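Local coordinates for protein leucine--tRNA ligase (Agrobacterium radiobacter, PDB 5AH5) that probably attaches L-leucine to its cognate tRNA(Leu) at the expense of ATP, as a leucyl-tRNA synthetase, at residues Q617-R620 with S621-E624. Numbering follows the deposited sequence.
Sequences QAMR and SYLE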
loop_
_atom_site.group_PDB
_atom_site.type_symbol
_atom_site.label_atom_id
_atom_site.label_comp_id
_atom_site.label_asym_id
_atom_site.label_seq_id
_atom_site.Cartn_x
_atom_site.Cartn_y
_atom_site.Cartn_z
ATOM N N GLN B 617 13.119 13.599 22.460
ATOM C CA GLN B 617 13.843 14.618 23.209
ATOM C C GLN B 617 15.026 15.230 22.371
ATOM O O GLN B 617 15.226 16.447 22.378
ATOM C CB GLN B 617 14.334 14.048 24.552
ATOM C CG GLN B 617 15.101 15.011 25.463
ATOM C CD GLN B 617 14.381 16.332 25.726
ATOM O OE1 GLN B 617 14.585 17.365 25.020
ATOM N NE2 GLN B 617 13.541 16.329 26.742
ATOM N N ALA B 618 15.749 14.390 21.660
ATOM C CA ALA B 618 16.878 14.840 20.866
ATOM C C ALA B 618 16.418 15.764 19.678
ATOM O O ALA B 618 17.000 16.811 19.438
ATOM C CB ALA B 618 17.656 13.650 20.387
ATOM N N MET B 619 15.293 15.446 19.049
ATOM C CA MET B 619 14.763 16.342 18.036
ATOM C C MET B 619 14.257 17.654 18.616
ATOM O O MET B 619 14.396 18.742 18.032
ATOM C CB MET B 619 13.671 15.633 17.274
ATOM C CG MET B 619 13.268 16.285 16.008
ATOM S SD MET B 619 14.648 16.648 14.865
ATOM C CE MET B 619 15.119 15.062 14.288
ATOM N N ARG B 620 13.647 17.564 19.776
ATOM C CA ARG B 620 13.177 18.747 20.453
ATOM C C ARG B 620 14.360 19.678 20.711
ATOM O O ARG B 620 14.238 20.867 20.551
ATOM C CB ARG B 620 12.517 18.344 21.756
ATOM C CG ARG B 620 12.117 19.445 22.701
ATOM C CD ARG B 620 10.900 20.164 22.140
ATOM N NE ARG B 620 10.746 21.443 22.814
ATOM C CZ ARG B 620 9.710 22.242 22.667
ATOM N NH1 ARG B 620 8.708 21.915 21.865
ATOM N NH2 ARG B 620 9.676 23.360 23.343
ATOM N N SER B 621 15.463 19.111 21.195
ATOM C CA SER B 621 16.711 19.834 21.398
ATOM C C SER B 621 17.238 20.451 20.100
ATOM O O SER B 621 17.619 21.595 20.120
ATOM C CB SER B 621 17.796 18.923 21.993
ATOM O OG SER B 621 17.545 18.752 23.364
ATOM N N TYR B 622 17.227 19.706 19.000
ATOM C CA TYR B 622 17.568 20.289 17.694
ATOM C C TYR B 622 16.668 21.479 17.322
ATOM O O TYR B 622 17.172 22.521 16.898
ATOM C CB TYR B 622 17.597 19.245 16.548
ATOM C CG TYR B 622 17.671 19.941 15.204
ATOM C CD1 TYR B 622 18.834 20.595 14.803
ATOM C CD2 TYR B 622 16.569 19.961 14.346
ATOM C CE1 TYR B 622 18.863 21.305 13.607
ATOM C CE2 TYR B 622 16.593 20.665 13.173
ATOM C CZ TYR B 622 17.780 21.297 12.779
ATOM O OH TYR B 622 17.787 21.975 11.609
ATOM N N LEU B 623 15.358 21.340 17.532
ATOM C CA LEU B 623 14.422 22.410 17.238
ATOM C C LEU B 623 14.613 23.624 18.126
ATOM O O LEU B 623 14.546 24.732 17.616
ATOM C CB LEU B 623 12.960 21.914 17.221
ATOM C CG LEU B 623 12.665 20.874 16.101
ATOM C CD1 LEU B 623 11.301 20.110 16.273
ATOM C CD2 LEU B 623 12.722 21.511 14.735
ATOM N N GLU B 624 14.938 23.436 19.410
ATOM C CA GLU B 624 15.272 24.565 20.259
ATOM C C GLU B 624 16.589 25.254 19.772
ATOM O O GLU B 624 16.713 26.447 19.877
ATOM C CB GLU B 624 15.394 24.133 21.736
ATOM C CG GLU B 624 14.077 23.960 22.491
ATOM C CD GLU B 624 14.175 23.096 23.753
ATOM O OE1 GLU B 624 15.303 22.820 24.249
ATOM O OE2 GLU B 624 13.097 22.658 24.260
#
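Arg-620 and Glu-624, one helical turn apart, are joined by a salt bridge made through NE: Arg-620 NE gives its hydrogen to Glu-624 OE2 at 3.0 Å, with an N-H...O angle of 164°. The oxygen lies at the guanidinium edge, close to the plane of that group, but it is met on the anti side and well out of the carboxylate plane, and the carboxylate stands nearly perpendicular to the guanidinium (86°). Arg-620 CG, anti to the backbone N (chi1 172°), already heads along the helix; the bend at chi2 swings CD outward, and the extended chi3 then brings NE within bonding distance of OE2. The other two guanidinium nitrogens are held elsewhere, NH2 by Tyr-3 O and NH1 by Phe-590 O, so all three nitrogens have acceptors and the rotation of this buried group is fixed. On another side of the helix, Met-619 and Tyr-622 run side by side; Met-619 SD sits 3.9 Å from Tyr-622 CD2, an oblique Met-aromatic contact. Leu-623 CD1 lies 4.3 Å from Met-619 CG. Regular i to i+4 backbone bonds, such as Leu-623 N to Met-619 O at 2.8 Å, set this spacing. Ala-618 and Ser-621 meet the bound tRNA, packing on a sugar and a phosphate. This is the start of helix 617-632, which packs through Met-619, Arg-620 and Leu-623 on helix 592-601 and, by a hydrogen bond from the Tyr-622 hydroxyl to Thr-689 OG1, reaches helix 678-695 of the anticodon-binding region.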